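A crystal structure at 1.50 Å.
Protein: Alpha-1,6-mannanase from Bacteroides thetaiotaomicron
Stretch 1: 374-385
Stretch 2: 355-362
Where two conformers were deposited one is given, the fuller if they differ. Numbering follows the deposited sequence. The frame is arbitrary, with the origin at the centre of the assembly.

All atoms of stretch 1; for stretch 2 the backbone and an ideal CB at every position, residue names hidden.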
# COMPACT_ATOMS: atom_id res chain seq x y z
N LEU A 374 -8.47 -11.31 4.94
CA LEU A 374 -7.03 -11.29 5.08
C LEU A 374 -6.46 -9.88 5.22
O LEU A 374 -5.51 -9.70 5.94
CB LEU A 374 -6.40 -11.98 3.88
CG LEU A 374 -4.86 -12.16 3.89
CD1 LEU A 374 -4.44 -12.99 5.10
CD2 LEU A 374 -4.42 -12.78 2.57
N ARG A 375 -7.01 -8.89 4.53
CA ARG A 375 -6.39 -7.59 4.61
C ARG A 375 -6.51 -6.93 5.95
O ARG A 375 -5.68 -6.05 6.28
CB ARG A 375 -6.65 -6.63 3.45
CG ARG A 375 -8.03 -6.40 3.19
CD ARG A 375 -8.40 -5.97 1.76
NE ARG A 375 -9.81 -6.13 2.04
CZ ARG A 375 -10.82 -5.43 1.60
NH1 ARG A 375 -10.69 -4.48 0.70
NH2 ARG A 375 -12.02 -5.75 2.10
N PHE A 376 -7.53 -7.30 6.75
CA PHE A 376 -7.79 -6.54 7.97
C PHE A 376 -6.62 -6.66 8.97
O PHE A 376 -6.21 -5.69 9.62
CB PHE A 376 -9.08 -6.96 8.67
CG PHE A 376 -10.35 -6.85 7.85
CD1 PHE A 376 -10.41 -6.28 6.58
CD2 PHE A 376 -11.55 -7.32 8.42
CE1 PHE A 376 -11.60 -6.22 5.88
CE2 PHE A 376 -12.75 -7.26 7.73
CZ PHE A 376 -12.77 -6.71 6.45
N SER A 377 -6.11 -7.88 9.16
CA SER A 377 -5.05 -8.08 10.14
C SER A 377 -3.68 -7.92 9.51
O SER A 377 -2.74 -7.54 10.20
CB SER A 377 -5.14 -9.43 10.84
OG SER A 377 -6.23 -9.43 11.75
N THR A 378 -3.55 -8.17 8.20
CA THR A 378 -2.22 -8.05 7.60
C THR A 378 -1.76 -6.56 7.57
O THR A 378 -0.56 -6.29 7.74
CB THR A 378 -2.18 -8.66 6.21
OG1 THR A 378 -3.14 -8.04 5.36
CG2 THR A 378 -2.36 -10.20 6.26
N VAL A 379 -2.68 -5.61 7.35
CA VAL A 379 -2.28 -4.21 7.40
C VAL A 379 -1.83 -3.83 8.81
O VAL A 379 -0.91 -3.07 8.97
CB VAL A 379 -3.34 -3.28 6.85
CG1 VAL A 379 -4.64 -3.35 7.65
CG2 VAL A 379 -2.83 -1.87 6.76
N ALA A 380 -2.48 -4.39 9.84
CA ALA A 380 -2.05 -4.14 11.22
C ALA A 380 -0.64 -4.69 11.47
O ALA A 380 0.19 -4.01 12.03
CB ALA A 380 -3.03 -4.71 12.21
N ALA A 381 -0.37 -5.91 11.02
CA ALA A 381 0.95 -6.48 11.15
C ALA A 381 2.00 -5.59 10.49
O ALA A 381 3.07 -5.37 11.05
CB ALA A 381 0.99 -7.88 10.56
N TYR A 382 1.67 -5.07 9.30
CA TYR A 382 2.58 -4.19 8.58
C TYR A 382 2.89 -2.92 9.39
O TYR A 382 4.06 -2.56 9.58
CB TYR A 382 2.01 -3.88 7.21
CG TYR A 382 2.71 -2.79 6.44
CD1 TYR A 382 4.08 -2.81 6.28
CD2 TYR A 382 1.99 -1.77 5.82
CE1 TYR A 382 4.74 -1.79 5.56
CE2 TYR A 382 2.62 -0.75 5.13
CZ TYR A 382 4.00 -0.76 4.97
OH TYR A 382 4.60 0.26 4.29
N MET A 383 1.85 -2.30 9.94
CA MET A 383 2.06 -1.12 10.79
C MET A 383 2.93 -1.43 12.00
O MET A 383 3.82 -0.65 12.36
CB MET A 383 0.74 -0.57 11.24
CG MET A 383 -0.05 0.08 10.13
SD MET A 383 0.68 1.56 9.39
CE MET A 383 1.59 0.88 8.02
N TYR A 384 2.72 -2.59 12.60
CA TYR A 384 3.54 -2.93 13.77
C TYR A 384 5.00 -3.09 13.41
O TYR A 384 5.87 -2.70 14.18
CB TYR A 384 3.02 -4.18 14.51
CG TYR A 384 1.65 -4.05 15.10
CD1 TYR A 384 1.21 -2.85 15.66
CD2 TYR A 384 0.77 -5.13 15.10
CE1 TYR A 384 -0.09 -2.73 16.14
CE2 TYR A 384 -0.51 -5.06 15.66
CZ TYR A 384 -0.93 -3.84 16.18
OH TYR A 384 -2.18 -3.72 16.71
N MET A 385 5.29 -3.71 12.27
CA MET A 385 6.66 -3.89 11.86
C MET A 385 7.30 -2.53 11.52
O MET A 385 8.48 -2.29 11.82
CB MET A 385 6.76 -4.86 10.68
CG MET A 385 8.18 -5.29 10.38
SD MET A 385 8.94 -6.30 11.62
CE MET A 385 8.42 -7.93 11.09
N UNK A 355 -7.49 -11.48 19.17
CA UNK A 355 -6.33 -11.00 18.41
C UNK A 355 -6.60 -10.67 16.94
O UNK A 355 -5.66 -10.65 16.12
CB UNK A 355 -5.22 -12.05 18.48
N UNK A 356 -7.87 -10.40 16.64
CA UNK A 356 -8.31 -10.01 15.29
C UNK A 356 -8.59 -8.52 15.18
O UNK A 356 -8.77 -7.82 16.19
CB UNK A 356 -9.57 -10.79 14.90
N UNK A 357 -8.61 -8.04 13.93
CA UNK A 357 -8.76 -6.62 13.64
C UNK A 357 -9.96 -6.34 12.75
O UNK A 357 -10.28 -7.13 11.84
CB UNK A 357 -7.49 -6.08 12.98
N UNK A 358 -10.63 -5.21 13.00
CA UNK A 358 -11.77 -4.81 12.21
C UNK A 358 -11.38 -4.18 10.87
O UNK A 358 -10.23 -3.77 10.66
CB UNK A 358 -12.63 -3.83 13.01
N UNK A 359 -12.36 -4.05 10.00
CA UNK A 359 -12.14 -3.41 8.71
C UNK A 359 -11.78 -1.92 8.83
O UNK A 359 -10.85 -1.45 8.14
CB UNK A 359 -13.39 -3.57 7.84
N UNK A 360 -12.47 -1.22 9.73
CA UNK A 360 -12.38 0.24 9.83
C UNK A 360 -11.59 0.63 11.10
O UNK A 360 -11.65 -0.07 12.12
CB UNK A 360 -13.78 0.86 9.85
N UNK A 361 -10.82 1.72 11.02
CA UNK A 361 -9.96 2.13 12.12
C UNK A 361 -10.49 3.28 12.97
O UNK A 361 -9.81 3.78 13.86
CB UNK A 361 -8.59 2.52 11.56
N UNK A 362 -11.74 3.66 12.74
CA UNK A 362 -12.30 4.87 13.36
C UNK A 362 -12.80 4.73 14.79
O UNK A 362 -12.82 5.71 15.53
CB UNK A 362 -13.46 5.37 12.50

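Stretch 1 is a helix; stretch 2 passes it without regular structure. At position 355 phi is 73° and no atom of the helix lies within 5.5 Å of the ideal CB. Positive phi favours glycine, though asparagine or aspartate could tolerate it. The residue is Gly 355; its O accepts from water 1, which also bonds Ser 377 OG.

Position 356 has extended angles and a CB pointing sideways, 4.8 Å from Ser 377 OG. Many side chains would fit. Arg 356 is deposited, its end leading away to partners elsewhere in the structure.

At 357 CA-to-CB points toward the helix, with the ideal CB 3.6 Å from Phe 376 O. Ahead lie the small Ala 380 and, farther on, the hydroxyl of Tyr 384. An apolar side chain could pack on the alanine, a flat ring by laying its face over the CB, so phenylalanine, leucine or methionine might serve, but a long one with a polar tip could also reach that hydroxyl. Tyr 357 does both. Ala 380 CB sits 3.9 Å from the centroid of the Tyr 357 ring in a CH-pi contact, while Tyr 357 OH and Tyr 384 OH share a hydrogen bond of 2.7 Å.

At 358 CB points away into space the helix leaves empty, and phi of -79° admits most residues, proline included. Pro 358 is found; its O accepts a hydrogen bond from water 3, which also donates to Phe 376 O.

At 359 the ideal CB is 3.5 Å from Phe 376 CZ, a tight fit, and Arg 375 lies nearby. An aliphatic stem suits the ring, and an acidic end suits the arginine; glutamine would be plausible too. In Glu 359, CB packs over one face of the Phe 376 ring, 3.8 Å from its centroid. Glu 359 OE2 stays 4.2 Å from Arg 375 NH2, beyond a salt bridge, and water 4 links the two.

Position 360 is out of reach, so the helix sets no preference; His 360 occupies it.

The CB of 361 points sideways, so only a large side chain could reach Val 379 and Met 383. Trp 361 does: CZ2 is 4.0 Å from Val 379 CG1 and CH2 3.8 Å from Met 383 CG, while NE1 donates to water 3.

Position 362 is also out of reach, and its backbone angles allow most residues; it is Gly 362.

Stretch 2, residues 355-362: GRYPEHWG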
# COMPACT_ATOMS: atom_id res chain seq x y z
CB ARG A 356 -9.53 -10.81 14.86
CG ARG A 356 -9.24 -12.31 14.94
CD ARG A 356 -10.35 -13.08 14.32
NE ARG A 356 -10.09 -14.51 14.38
CZ ARG A 356 -10.79 -15.36 15.08
NH1 ARG A 356 -11.80 -14.96 15.85
NH2 ARG A 356 -10.48 -16.64 15.05
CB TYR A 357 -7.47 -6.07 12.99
CG TYR A 357 -6.37 -6.06 14.00
CD1 TYR A 357 -5.58 -7.20 14.24
CD2 TYR A 357 -6.16 -4.94 14.80
CE1 TYR A 357 -4.62 -7.20 15.24
CE2 TYR A 357 -5.17 -4.93 15.79
CZ TYR A 357 -4.43 -6.06 16.02
OH TYR A 357 -3.48 -6.03 17.03
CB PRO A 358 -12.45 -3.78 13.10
CG PRO A 358 -11.28 -3.08 13.74
CD PRO A 358 -10.32 -4.21 14.04
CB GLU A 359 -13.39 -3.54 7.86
CG GLU A 359 -13.31 -2.86 6.52
CD GLU A 359 -14.37 -3.32 5.54
OE1 GLU A 359 -15.38 -3.95 5.93
OE2 GLU A 359 -14.22 -3.02 4.34
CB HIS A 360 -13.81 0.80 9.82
CG HIS A 360 -13.91 2.28 9.56
ND1 HIS A 360 -14.18 2.81 8.32
CD2 HIS A 360 -13.84 3.33 10.42
CE1 HIS A 360 -14.26 4.13 8.42
NE2 HIS A 360 -14.05 4.46 9.68
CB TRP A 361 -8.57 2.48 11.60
CG TRP A 361 -7.69 1.31 11.23
CD1 TRP A 361 -7.99 -0.02 11.26
CD2 TRP A 361 -6.35 1.41 10.75
NE1 TRP A 361 -6.90 -0.76 10.87
CE2 TRP A 361 -5.88 0.10 10.53
CE3 TRP A 361 -5.51 2.49 10.46
CZ2 TRP A 361 -4.61 -0.16 10.03
CZ3 TRP A 361 -4.24 2.24 9.95
CH2 TRP A 361 -3.79 0.90 9.76
O HOH W 1 -5.41 -11.36 13.37
O HOH W 2 -8.82 -9.55 11.43
O HOH W 3 -7.62 -3.36 9.88
O HOH W 4 -14.89 -4.78 2.12
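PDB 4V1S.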